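Local coordinates for protein extracellular ligand-binding receptor (Rhodopseudomonas palustris, PDB 3SG0) that probably binds benzoylformate and related aromatic acids between two lobes and hands them to an ABC-type importer, at residues K29-S35 / D91-S97; A110-L116 / R132-Y137; M146-I150 / I266-E270; Y171-Y175 / Q245-V249; G224-V228 / E253-G258. All blocks are in the same frame, centred on the assembly; numbering follows the deposited sequence. Where two conformers were deposited one is given.

Interaction 1 (K29-S35 / D91-S97); sequences KIGITMS and DVLIGSS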
# COMPACT_ATOMS: atom_id res chain seq x y z
N LYS A 29 -16.49 -17.06 -1.82
CA LYS A 29 -15.25 -17.36 -1.10
C LYS A 29 -14.16 -16.38 -1.49
O LYS A 29 -13.93 -16.15 -2.68
CB LYS A 29 -14.79 -18.78 -1.39
CG LYS A 29 -15.75 -19.85 -0.91
CD LYS A 29 -15.22 -21.22 -1.24
CE LYS A 29 -16.07 -22.32 -0.64
NZ LYS A 29 -15.41 -23.65 -0.79
N ILE A 30 -13.51 -15.80 -0.50
CA ILE A 30 -12.48 -14.79 -0.72
C ILE A 30 -11.20 -15.31 -0.08
O ILE A 30 -11.20 -15.62 1.12
CB ILE A 30 -12.86 -13.46 -0.05
CG1 ILE A 30 -14.24 -12.96 -0.50
CG2 ILE A 30 -11.77 -12.42 -0.29
CD1 ILE A 30 -14.33 -12.56 -1.94
N GLY A 31 -10.13 -15.42 -0.85
CA GLY A 31 -8.85 -15.84 -0.32
C GLY A 31 -7.95 -14.65 -0.10
O GLY A 31 -7.93 -13.73 -0.92
N ILE A 32 -7.20 -14.65 1.00
CA ILE A 32 -6.31 -13.54 1.33
C ILE A 32 -4.96 -14.09 1.75
O ILE A 32 -4.88 -15.00 2.57
CB ILE A 32 -6.88 -12.69 2.49
CG1 ILE A 32 -8.35 -12.34 2.26
CG2 ILE A 32 -6.06 -11.42 2.66
CD1 ILE A 32 -9.04 -11.75 3.49
N THR A 33 -3.89 -13.56 1.16
CA THR A 33 -2.54 -13.83 1.65
C THR A 33 -1.93 -12.50 2.04
O THR A 33 -2.01 -11.51 1.29
CB THR A 33 -1.69 -14.61 0.61
OG1 THR A 33 -0.42 -14.95 1.18
CG2 THR A 33 -1.49 -13.83 -0.69
N MSE A 34 -1.36 -12.45 3.24
CA MSE A 34 -0.80 -11.20 3.75
C MSE A 34 0.47 -11.49 4.53
O MSE A 34 0.69 -12.61 5.01
CB MSE A 34 -1.79 -10.47 4.65
CG MSE A 34 -2.17 -11.24 5.91
SE MSE A 34 -3.79 -12.35 5.74
CE MSE A 34 -5.08 -10.88 5.76
N SER A 35 1.32 -10.47 4.64
CA SER A 35 2.61 -10.62 5.30
C SER A 35 2.48 -10.32 6.79
O SER A 35 2.89 -9.28 7.27
CB SER A 35 3.65 -9.70 4.64
OG SER A 35 3.72 -9.92 3.23
N ASP A 91 -13.40 -17.10 -5.23
CA ASP A 91 -13.90 -16.22 -6.27
C ASP A 91 -13.02 -15.01 -6.51
O ASP A 91 -12.98 -14.47 -7.62
CB ASP A 91 -15.32 -15.77 -5.93
CG ASP A 91 -16.26 -16.94 -5.84
OD1 ASP A 91 -16.46 -17.60 -6.88
OD2 ASP A 91 -16.79 -17.22 -4.74
N VAL A 92 -12.33 -14.57 -5.45
CA VAL A 92 -11.43 -13.43 -5.51
C VAL A 92 -10.23 -13.75 -4.63
O VAL A 92 -10.39 -14.34 -3.55
CB VAL A 92 -12.09 -12.15 -4.97
CG1 VAL A 92 -11.12 -10.97 -5.01
CG2 VAL A 92 -13.36 -11.82 -5.76
N LEU A 93 -9.03 -13.36 -5.07
CA LEU A 93 -7.82 -13.46 -4.27
C LEU A 93 -7.40 -12.06 -3.89
O LEU A 93 -7.51 -11.15 -4.71
CB LEU A 93 -6.71 -14.11 -5.09
CG LEU A 93 -5.37 -14.38 -4.41
CD1 LEU A 93 -5.52 -15.21 -3.13
CD2 LEU A 93 -4.42 -15.06 -5.38
N ILE A 94 -6.93 -11.88 -2.66
CA ILE A 94 -6.46 -10.60 -2.18
C ILE A 94 -5.05 -10.78 -1.61
O ILE A 94 -4.82 -11.71 -0.84
CB ILE A 94 -7.41 -10.02 -1.11
CG1 ILE A 94 -8.83 -9.91 -1.68
CG2 ILE A 94 -6.88 -8.70 -0.59
CD1 ILE A 94 -9.84 -9.29 -0.72
N GLY A 95 -4.12 -9.92 -2.01
CA GLY A 95 -2.78 -9.94 -1.45
C GLY A 95 -1.70 -9.65 -2.48
O GLY A 95 -2.00 -9.34 -3.64
N SER A 96 -0.44 -9.68 -2.08
CA SER A 96 -0.03 -9.72 -0.68
C SER A 96 0.10 -8.27 -0.18
O SER A 96 -0.49 -7.34 -0.75
CB SER A 96 1.29 -10.49 -0.58
OG SER A 96 1.76 -10.56 0.76
N SER A 97 0.88 -8.10 0.88
CA SER A 97 1.08 -6.81 1.52
C SER A 97 2.22 -6.01 0.91
O SER A 97 2.26 -4.78 1.06
CB SER A 97 1.44 -7.02 2.99
OG SER A 97 0.52 -7.87 3.66
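Ile30 bridges two residues of the neighbouring strand, its CD1 lying 3.8 Å from Val92 CB while its CG2 sits on Ile94 CD1 at 3.7 Å. Two like turns (chi1 -55°, chi2 -67°) fold CD1 back toward Val92, which lies alongside and points the same way; Ile94 is met at a slant. Ile32 repeats the side-by-side fit against Ile94. These four branched residues make one knobbly face, on which Leu311 and Met315 of helix 306-328 press, with Ile340 of helix 334-344 against Val92. The other face is hollowed at Gly31, and Leu93 fills the hollow with CD1, 3.6 Å from Gly31 O. Between the two faces runs a parallel ladder in which Gly31 N bonds Val92 O, Gly31 O takes Ile94 N, and Thr33 N bonds Ile94 O at 2.9 Å. At its start Asp91 OD2 receives Lys29 N at 2.9 Å, on the anti side, while OD1 is bonded to Gly332 N.

Past Ile94 backbone meets carbonyl: Gly95 CA lies 3.3 Å from Thr33 O, and any CB there would strike that oxygen; a cis peptide follows before Ser96. Ser35 N then points almost straight (176°) at Ser97 OG, 2.9 Å off, an oxygen also bonded to Gln47. Asp70 takes the hydroxyls of Thr33, Ser35 and Ser96. With Ser97 touching the bound benzoylformic acid, this is the layout of a Rossmann-like lobe of a periplasmic binding protein: parallel strands whose C-terminal ends run into the ligand pocket.

Interaction 2 (A110-L116 / R132-Y137); sequences AEAKTPL and RRKWVY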
# COMPACT_ATOMS: atom_id res chain seq x y z
N ALA A 110 -3.96 -14.54 -13.03
CA ALA A 110 -4.38 -14.48 -14.42
C ALA A 110 -4.59 -15.88 -14.99
O ALA A 110 -5.58 -16.13 -15.68
CB ALA A 110 -3.36 -13.71 -15.26
N GLU A 111 -3.67 -16.79 -14.71
CA GLU A 111 -3.79 -18.16 -15.22
C GLU A 111 -5.07 -18.81 -14.69
O GLU A 111 -5.72 -19.57 -15.40
CB GLU A 111 -2.57 -18.99 -14.83
CG GLU A 111 -2.49 -20.37 -15.50
CD GLU A 111 -3.39 -21.44 -14.89
OE1 GLU A 111 -3.76 -21.34 -13.69
OE2 GLU A 111 -3.74 -22.40 -15.61
N ALA A 112 -5.42 -18.49 -13.46
CA ALA A 112 -6.61 -19.04 -12.81
C ALA A 112 -7.88 -18.26 -13.13
O ALA A 112 -8.95 -18.59 -12.61
CB ALA A 112 -6.41 -19.07 -11.30
N LYS A 113 -7.77 -17.24 -13.97
CA LYS A 113 -8.90 -16.38 -14.32
C LYS A 113 -9.67 -15.97 -13.07
O LYS A 113 -10.90 -16.11 -12.97
CB LYS A 113 -9.80 -17.04 -15.37
CG LYS A 113 -9.05 -17.37 -16.66
CD LYS A 113 -9.95 -18.01 -17.70
CE LYS A 113 -9.14 -18.50 -18.89
NZ LYS A 113 -8.21 -17.45 -19.38
N THR A 114 -8.92 -15.45 -12.11
CA THR A 114 -9.46 -15.00 -10.84
C THR A 114 -8.95 -13.59 -10.55
O THR A 114 -7.76 -13.34 -10.63
CB THR A 114 -8.99 -15.95 -9.72
OG1 THR A 114 -9.45 -17.28 -10.02
CG2 THR A 114 -9.53 -15.54 -8.36
N PRO A 115 -9.86 -12.66 -10.22
CA PRO A 115 -9.39 -11.31 -9.90
C PRO A 115 -8.49 -11.32 -8.66
O PRO A 115 -8.76 -12.04 -7.69
CB PRO A 115 -10.67 -10.53 -9.59
CG PRO A 115 -11.79 -11.37 -9.99
CD PRO A 115 -11.33 -12.78 -10.17
N LEU A 116 -7.44 -10.52 -8.72
CA LEU A 116 -6.48 -10.33 -7.64
C LEU A 116 -6.54 -8.89 -7.19
O LEU A 116 -6.29 -7.98 -7.99
CB LEU A 116 -5.06 -10.64 -8.12
CG LEU A 116 -3.94 -10.31 -7.12
CD1 LEU A 116 -4.02 -11.17 -5.87
CD2 LEU A 116 -2.57 -10.44 -7.77
N ARG A 132 -2.29 -9.84 -18.49
CA ARG A 132 -2.32 -10.49 -17.18
C ARG A 132 -2.85 -9.54 -16.11
O ARG A 132 -3.66 -9.92 -15.26
CB ARG A 132 -0.93 -10.99 -16.81
CG ARG A 132 -0.50 -12.20 -17.62
CD ARG A 132 1.00 -12.42 -17.55
NE ARG A 132 1.73 -11.32 -18.17
CZ ARG A 132 2.83 -10.77 -17.67
NH1 ARG A 132 3.35 -11.22 -16.54
NH2 ARG A 132 3.42 -9.77 -18.31
N ARG A 133 -2.37 -8.30 -16.15
CA ARG A 133 -2.80 -7.27 -15.23
C ARG A 133 -4.27 -6.91 -15.42
O ARG A 133 -4.86 -6.25 -14.56
CB ARG A 133 -1.86 -6.06 -15.31
CG ARG A 133 -0.49 -6.36 -14.71
CD ARG A 133 0.60 -5.42 -15.22
NE ARG A 133 1.83 -5.57 -14.44
CZ ARG A 133 2.71 -6.56 -14.58
NH1 ARG A 133 2.54 -7.49 -15.51
NH2 ARG A 133 3.76 -6.61 -13.77
N LYS A 134 -4.89 -7.39 -16.50
CA LYS A 134 -6.34 -7.29 -16.64
C LYS A 134 -7.06 -7.91 -15.45
O LYS A 134 -8.20 -7.56 -15.18
CB LYS A 134 -6.83 -8.01 -17.90
CG LYS A 134 -6.83 -7.19 -19.14
CD LYS A 134 -7.79 -6.01 -19.09
CE LYS A 134 -7.52 -5.17 -20.30
NZ LYS A 134 -8.31 -3.93 -20.24
N TRP A 135 -6.40 -8.86 -14.79
CA TRP A 135 -7.00 -9.57 -13.67
C TRP A 135 -6.68 -8.95 -12.32
O TRP A 135 -7.14 -9.45 -11.30
CB TRP A 135 -6.59 -11.06 -13.70
CG TRP A 135 -7.21 -11.76 -14.86
CD1 TRP A 135 -6.65 -11.95 -16.09
CD2 TRP A 135 -8.53 -12.29 -14.93
NE1 TRP A 135 -7.55 -12.59 -16.92
CE2 TRP A 135 -8.71 -12.82 -16.22
CE3 TRP A 135 -9.58 -12.40 -14.00
CZ2 TRP A 135 -9.90 -13.42 -16.62
CZ3 TRP A 135 -10.76 -13.00 -14.40
CH2 TRP A 135 -10.91 -13.50 -15.70
N VAL A 136 -5.91 -7.86 -12.29
CA VAL A 136 -5.39 -7.31 -11.04
C VAL A 136 -5.93 -5.91 -10.79
O VAL A 136 -5.96 -5.08 -11.71
CB VAL A 136 -3.85 -7.26 -11.10
CG1 VAL A 136 -3.26 -6.79 -9.76
CG2 VAL A 136 -3.29 -8.61 -11.48
N TYR A 137 -6.34 -5.64 -9.55
CA TYR A 137 -6.76 -4.31 -9.12
C TYR A 137 -5.95 -3.91 -7.91
O TYR A 137 -5.39 -4.77 -7.22
CB TYR A 137 -8.27 -4.28 -8.83
CG TYR A 137 -9.06 -4.52 -10.08
CD1 TYR A 137 -9.30 -3.47 -10.97
CD2 TYR A 137 -9.51 -5.78 -10.42
CE1 TYR A 137 -10.01 -3.68 -12.13
CE2 TYR A 137 -10.20 -6.00 -11.60
CZ TYR A 137 -10.44 -4.94 -12.45
OH TYR A 137 -11.12 -5.12 -13.64
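Trp135 lays one face of its indole on the chain of Lys113, whose CA stands 3.7 Å from the centroid of the six-membered ring and only 8° off its normal, a CH-pi contact. Lys113 CB adds to it 3.7 Å from Trp135 CH2, and at the pyrrole end Ala110 CB reaches Trp135 CD1 at 3.8 Å. The positive phi of Lys113 ends helix 99-111 in a Schellman motif, which brings Lys113 CA over the ring. Deeper in, packing gives way to strand pairing: Leu116 N bonds Trp135 O at 2.8 Å, Tyr137 N bonds Leu116 O equally closely, and Leu116 CD2 lies alongside Val136 CG2 at 4.2 Å.

The outer side is looser. The rest of Lys113 leads away, and Arg132, touching Ala110 with its CB and CG, in one of its two conformers forms a salt bridge to Asp107. An alanine in place of Trp135 would remove the indole and is likely to leave a gap over the Lys113 turn, freeing the helix end to shift. The whole is a helix-to-strand turn at the edge of the lobe's mixed sheet, where strand 136-138 pairs in parallel with strand 116-118.

Interaction 3 (M146-I150 / I266-E270); sequences MAEAI and IFAGE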
# COMPACT_ATOMS: atom_id res chain seq x y z
N MSE A 146 2.93 9.26 -5.90
CA MSE A 146 3.45 9.76 -4.65
C MSE A 146 4.86 10.32 -4.81
O MSE A 146 5.19 11.36 -4.24
CB MSE A 146 3.44 8.66 -3.58
CG MSE A 146 2.03 8.14 -3.28
SE MSE A 146 0.87 9.53 -2.52
CE MSE A 146 -0.86 8.71 -2.70
N ALA A 147 5.69 9.64 -5.60
CA ALA A 147 7.06 10.08 -5.83
C ALA A 147 7.07 11.44 -6.54
O ALA A 147 7.89 12.31 -6.23
CB ALA A 147 7.82 9.05 -6.64
N GLU A 148 6.17 11.63 -7.50
CA GLU A 148 6.09 12.91 -8.18
C GLU A 148 5.69 14.01 -7.20
O GLU A 148 6.27 15.10 -7.22
CB GLU A 148 5.11 12.86 -9.35
CG GLU A 148 5.56 11.99 -10.51
CD GLU A 148 6.73 12.58 -11.29
OE1 GLU A 148 7.13 13.72 -11.01
OE2 GLU A 148 7.25 11.89 -12.20
N ALA A 149 4.73 13.73 -6.34
CA ALA A 149 4.25 14.73 -5.39
C ALA A 149 5.31 15.11 -4.35
O ALA A 149 5.50 16.28 -4.03
CB ALA A 149 2.98 14.25 -4.70
N ILE A 150 6.00 14.12 -3.80
CA ILE A 150 7.03 14.41 -2.81
C ILE A 150 8.23 15.10 -3.46
O ILE A 150 8.84 15.99 -2.86
CB ILE A 150 7.43 13.14 -1.99
CG1 ILE A 150 8.20 13.54 -0.72
CG2 ILE A 150 8.23 12.15 -2.83
CD1 ILE A 150 7.38 14.38 0.25
N ILE A 266 8.30 13.85 6.56
CA ILE A 266 7.24 14.19 5.62
C ILE A 266 7.22 13.14 4.53
O ILE A 266 8.28 12.67 4.09
CB ILE A 266 7.46 15.61 5.03
CG1 ILE A 266 7.23 16.66 6.11
CG2 ILE A 266 6.56 15.84 3.82
CD1 ILE A 266 7.71 18.05 5.75
N PHE A 267 6.03 12.77 4.09
CA PHE A 267 5.87 11.83 2.98
C PHE A 267 4.59 12.15 2.22
O PHE A 267 3.69 12.80 2.77
CB PHE A 267 5.86 10.37 3.46
CG PHE A 267 4.74 10.03 4.42
CD1 PHE A 267 3.54 9.47 3.97
CD2 PHE A 267 4.90 10.22 5.78
CE1 PHE A 267 2.54 9.13 4.87
CE2 PHE A 267 3.90 9.89 6.68
CZ PHE A 267 2.72 9.34 6.22
N ALA A 268 4.52 11.72 0.97
CA ALA A 268 3.27 11.79 0.23
C ALA A 268 2.48 10.51 0.50
O ALA A 268 3.00 9.40 0.35
CB ALA A 268 3.56 11.93 -1.26
N GLY A 269 1.23 10.67 0.91
CA GLY A 269 0.40 9.53 1.26
C GLY A 269 -1.07 9.75 1.01
O GLY A 269 -1.49 10.60 0.20
N GLU A 270 -1.86 8.96 1.72
CA GLU A 270 -3.28 8.79 1.45
C GLU A 270 -4.17 9.68 2.31
O GLU A 270 -3.79 10.08 3.41
CB GLU A 270 -3.70 7.33 1.68
CG GLU A 270 -3.19 6.35 0.64
CD GLU A 270 -1.71 6.05 0.76
OE1 GLU A 270 -1.24 5.63 1.84
OE2 GLU A 270 -1.02 6.22 -0.27
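Met146, a selenomethionine, reaches along strand 266-269 past Ala268 to Glu270. Its CB lies 4.0 Å from Ala268 CB, methylene facing methyl. CG, set beside the backbone N (chi1 -61°), passes the carbonyl oxygen of Ala268, and a second bend (chi2 -63°) lays SE against that same peptide, 3.6 Å from Ala268 C. At the tip, CE touches two oxygens, 3.5 Å from Gly269 O and as far from Glu270 OE2, whose side chain crosses that of Met146 at about a right angle. Glu270 OE2 has its polar partner elsewhere, in a hydrogen bond to His247, and the methyl lies beside that bond. Pro141 touches both Met146 and Glu270.

Ala268 is the knob of the strand. Its CB enters the helix surface 3.4 Å from Met146 O, with the small side chain of Ala149 and CB of Ile150 around it. Farther back along the strand Ile150 CD1 meets Ile266 CG2 at 3.9 Å, the two side chains slanting across each other. No hydrogen bond joins the segments; shape and buried apolar surface do the work. Gly269 completes the close fit within the strand, since a CB there would run into the ring of Phe267.

Helix and strand cross obliquely, with 139° between their N-to-C directions. This is the helix-on-sheet layering of an alpha/beta lobe: helix 143-156 packs over strand 266-269, which bonds to strand 373-378, in the second lobe of the binding protein and close behind its pocket.

Interaction 4 (Y171-Y175 / Q245-V249); sequences YGEGY and QTHGV. With 173 (benzoyl-formic acid), chain B.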
# COMPACT_ATOMS: atom_id res chain seq x y z
N TYR A 171 9.78 -2.07 -4.83
CA TYR A 171 9.16 -0.95 -4.12
C TYR A 171 10.14 0.22 -4.00
O TYR A 171 9.84 1.34 -4.41
CB TYR A 171 8.69 -1.37 -2.73
CG TYR A 171 8.13 -0.22 -1.92
CD1 TYR A 171 6.86 0.29 -2.20
CD2 TYR A 171 8.87 0.37 -0.91
CE1 TYR A 171 6.35 1.35 -1.48
CE2 TYR A 171 8.37 1.44 -0.19
CZ TYR A 171 7.10 1.92 -0.47
OH TYR A 171 6.55 2.97 0.23
N GLY A 172 11.31 -0.04 -3.44
CA GLY A 172 12.30 1.02 -3.30
C GLY A 172 12.68 1.59 -4.64
O GLY A 172 12.72 2.81 -4.83
N GLU A 173 12.97 0.72 -5.60
CA GLU A 173 13.45 1.18 -6.90
C GLU A 173 12.40 1.98 -7.68
O GLU A 173 12.76 2.82 -8.50
CB GLU A 173 13.98 0.01 -7.73
CG GLU A 173 15.30 -0.53 -7.20
CD GLU A 173 16.41 0.51 -7.25
OE1 GLU A 173 16.86 0.86 -8.36
OE2 GLU A 173 16.83 1.00 -6.18
N GLY A 174 11.12 1.75 -7.40
CA GLY A 174 10.09 2.57 -8.01
C GLY A 174 10.18 4.02 -7.58
O GLY A 174 9.91 4.93 -8.37
N TYR A 175 10.57 4.26 -6.33
CA TYR A 175 10.82 5.62 -5.86
C TYR A 175 12.08 6.19 -6.49
O TYR A 175 12.08 7.31 -7.02
CB TYR A 175 10.87 5.70 -4.32
CG TYR A 175 9.47 5.78 -3.78
CD1 TYR A 175 8.82 7.00 -3.69
CD2 TYR A 175 8.78 4.64 -3.44
CE1 TYR A 175 7.50 7.08 -3.26
CE2 TYR A 175 7.46 4.70 -3.00
CZ TYR A 175 6.83 5.93 -2.92
OH TYR A 175 5.51 6.00 -2.52
N GLN A 245 10.17 10.42 3.84
CA GLN A 245 9.89 8.99 3.75
C GLN A 245 8.76 8.80 2.73
O GLN A 245 8.53 9.67 1.89
CB GLN A 245 9.55 8.42 5.13
CG GLN A 245 10.73 8.41 6.11
CD GLN A 245 11.30 7.02 6.38
OE1 GLN A 245 11.07 6.07 5.64
NE2 GLN A 245 12.04 6.90 7.48
N THR A 246 8.10 7.65 2.81
CA THR A 246 7.03 7.26 1.90
C THR A 246 5.83 6.78 2.71
O THR A 246 5.92 6.59 3.92
CB THR A 246 7.43 6.10 0.98
OG1 THR A 246 7.58 4.91 1.76
CG2 THR A 246 8.71 6.41 0.22
N HIS A 247 4.72 6.54 2.02
CA HIS A 247 3.52 6.04 2.69
C HIS A 247 3.68 4.64 3.29
O HIS A 247 2.77 4.17 3.97
CB HIS A 247 2.29 6.13 1.78
CG HIS A 247 2.39 5.36 0.50
ND1 HIS A 247 1.34 5.31 -0.40
CD2 HIS A 247 3.40 4.63 -0.05
CE1 HIS A 247 1.70 4.58 -1.44
NE2 HIS A 247 2.94 4.15 -1.26
N GLY A 248 4.82 3.99 3.05
CA GLY A 248 5.14 2.77 3.76
C GLY A 248 5.31 2.98 5.26
O GLY A 248 5.30 2.00 6.01
N VAL A 249 5.46 4.22 5.70
CA VAL A 249 5.68 4.48 7.12
C VAL A 249 4.43 4.95 7.86
O VAL A 249 4.51 5.26 9.05
CB VAL A 249 6.83 5.51 7.36
CG1 VAL A 249 8.07 5.13 6.55
CG2 VAL A 249 6.39 6.95 7.09
O1B 173 B . 4.54 -2.35 -1.72
C1 173 B . 5.30 -2.56 -0.81
O1A 173 B . 6.39 -3.43 -0.92
C2 173 B . 5.27 -1.71 0.43
O2 173 B . 6.18 -1.74 1.21
C1G 173 B . 4.03 -0.90 0.67
C2D 173 B . 2.67 -1.55 0.47
C2E 173 B . 1.41 -0.74 0.68
C3 173 B . 1.53 0.73 1.08
C1E 173 B . 2.92 1.36 1.27
C1D 173 B . 4.19 0.55 1.08
O HOH W 1 5.07 7.91 -0.55
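Thr246 OG1 is held by two groups: Tyr171 OH at 2.7 Å, the threonine oxygen lying in the plane of the tyrosine ring, and Gly248 N at 3.2 Å, the latter closing an ST turn. The other branch of the threonine, CG2, stands over the middle of the Tyr175 ring, 3.7 Å from its centroid, as a CH-pi contact.

With CG anti to the backbone N (chi1 176°), Tyr171 reaches toward the loop and turns one ring face to the benzoylformic acid. Tyr171 CE1 lies 3.4 Å from ligand C1D, and the ketone O2 sits above the ring. His247 comes from another direction, holding a ring face to the ligand phenyl with CD2 3.6 Å from C1E. Tyr175 OH receives a hydrogen bond from a water at 2.8 Å, and this water accepts from His247 N at 2.9 Å, linking the helix to the loop. Asp143 bonds both Tyr175 OH and His247 NE2, and Glu270 takes ND1.

A phenylalanine in place of Tyr171 lacks the hydroxyl and would probably leave Thr246 OG1 without that mate and the ring less firmly tied to the loop. Thr99, Ala121 and Arg198 hydrogen-bond the acid itself, while Tyr171, His247 and Gly248 touch its phenyl ring, Tyr171 reaching its carboxylate as well. With a carboxylate at each imidazole nitrogen, His247 is probably fixed in rotation and may be doubly protonated, so the contact implies an aromatic wall for the phenyl, probably steadied by a buried polar network.

Interaction 5 (G224-V228 / E253-G258); sequences GTPAV and EFIKLG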
# COMPACT_ATOMS: atom_id res chain seq x y z
N GLY A 224 7.07 -0.13 6.74
CA GLY A 224 6.97 -0.86 7.98
C GLY A 224 8.03 -0.46 8.98
O GLY A 224 8.67 0.59 8.86
N THR A 225 8.23 -1.30 9.98
CA THR A 225 9.21 -0.99 11.00
C THR A 225 10.66 -0.91 10.51
O THR A 225 11.44 -0.17 11.10
CB THR A 225 9.05 -1.87 12.26
OG1 THR A 225 8.98 -3.25 11.87
CG2 THR A 225 7.77 -1.50 12.99
N PRO A 226 11.03 -1.62 9.42
CA PRO A 226 12.39 -1.43 8.90
C PRO A 226 12.71 0.00 8.47
O PRO A 226 13.88 0.32 8.30
CB PRO A 226 12.43 -2.36 7.69
CG PRO A 226 11.51 -3.47 8.06
CD PRO A 226 10.37 -2.76 8.77
N ALA A 227 11.71 0.85 8.26
CA ALA A 227 11.95 2.23 7.83
C ALA A 227 12.54 3.10 8.93
O ALA A 227 13.08 4.17 8.66
CB ALA A 227 10.66 2.85 7.31
N VAL A 228 12.42 2.66 10.18
CA VAL A 228 12.97 3.45 11.29
C VAL A 228 14.49 3.47 11.27
O VAL A 228 15.11 4.51 11.49
CB VAL A 228 12.46 2.94 12.65
CG1 VAL A 228 13.18 3.64 13.80
CG2 VAL A 228 10.95 3.15 12.76
N GLU A 253 2.88 2.52 14.46
CA GLU A 253 4.01 1.72 14.94
C GLU A 253 5.35 2.37 14.58
O GLU A 253 6.32 2.25 15.32
CB GLU A 253 3.98 0.31 14.36
CG GLU A 253 2.78 -0.51 14.79
CD GLU A 253 2.84 -1.94 14.29
OE1 GLU A 253 3.94 -2.54 14.33
OE2 GLU A 253 1.80 -2.46 13.84
N PHE A 254 5.40 3.03 13.43
CA PHE A 254 6.59 3.73 12.99
C PHE A 254 6.86 4.94 13.89
O PHE A 254 8.00 5.21 14.27
CB PHE A 254 6.43 4.16 11.53
CG PHE A 254 7.53 5.04 11.01
CD1 PHE A 254 8.68 4.49 10.44
CD2 PHE A 254 7.41 6.41 11.06
CE1 PHE A 254 9.67 5.31 9.96
CE2 PHE A 254 8.40 7.23 10.56
CZ PHE A 254 9.54 6.68 10.01
N ILE A 255 5.80 5.66 14.24
CA ILE A 255 5.94 6.81 15.14
C ILE A 255 6.44 6.36 16.50
O ILE A 255 7.35 6.97 17.07
CB ILE A 255 4.60 7.57 15.29
CG1 ILE A 255 4.20 8.20 13.95
CG2 ILE A 255 4.71 8.64 16.40
CD1 ILE A 255 2.87 8.94 13.99
N LYS A 256 5.86 5.28 17.02
CA LYS A 256 6.21 4.80 18.35
C LYS A 256 7.66 4.33 18.41
O LYS A 256 8.41 4.67 19.33
CB LYS A 256 5.27 3.68 18.77
CG LYS A 256 5.53 3.11 20.16
CD LYS A 256 4.51 2.03 20.49
CE LYS A 256 4.86 1.29 21.77
NZ LYS A 256 3.97 0.12 21.98
N LEU A 257 8.06 3.53 17.43
CA LEU A 257 9.42 3.00 17.40
C LEU A 257 10.43 4.09 17.10
O LEU A 257 11.53 4.11 17.67
CB LEU A 257 9.52 1.88 16.36
CG LEU A 257 10.84 1.11 16.32
CD1 LEU A 257 11.04 0.34 17.62
CD2 LEU A 257 10.87 0.17 15.12
N GLY A 258 10.07 5.02 16.22
CA GLY A 258 10.99 6.05 15.78
C GLY A 258 11.19 7.18 16.77
O GLY A 258 12.26 7.77 16.82
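In the Rossmann-like second lobe, the loops that follow two adjacent parallel strands, 217-221 and 242-244, lead into helices, and here Val228 and its neighbours at the end of the first loop pack on Phe254 and Leu257 of helix 252-258. The 3-10 turn 225-227 carries the chain into helix 228-236, with Ala227 N bonded back to Gly224 O. No hydrogen bond crosses between the two segments; the joint is apolar.

Val228 is its wedge. CG2 enters between two side chains of the facing helix, 3.5 Å from Phe254 CD1 and 3.8 Å from Leu257 CD2, as the valine and phenylalanine pass each other, pointing oppositely. Phe254 gets there because CG stands anti to its backbone N (chi1 173°), which sends the ring toward the turn, where Ala227 CB lies 3.7 Å from Phe254 CE1. Gln245 and Val262 also touch the phenylalanine, as does Ile377 of strand 373-378.

Toward solvent the contact thins. Thr225 CB lies 4.0 Å from Leu257 CD2, the two side chains crossing at about a right angle, and Glu253 comes no nearer to Thr225 than OE1 to CG2. At the end of helix 252-258, Gly258 has no CB, which would collide with the carbonyl oxygen of Phe254, and the second methyl of Val228, CG1, lies 3.8 Å from Gly258 CA.

In the fold
The contacts fall into two groups, one in each lobe, with benzoylformic acid in the cleft between. In the first lobe interactions 1 and 2, with centres 12 Å apart, share one sheet: Leu93 N meets Pro115 O at 2.9 Å. In the second, interaction 4 is the link, its centre 9 Å from interaction 3, with Gln245 N probably donating to Ile266 O at 3.0 Å, and 14 Å from interaction 5, where Gly224 N meets Gly248 O at 2.9 Å. Interaction 4 touches the ligand directly. Ser97 of interaction 1 touches it from the other lobe, 22 Å separating the two centres, and interaction 2 stands back, the Val136 side chain about 12 Å from the acid.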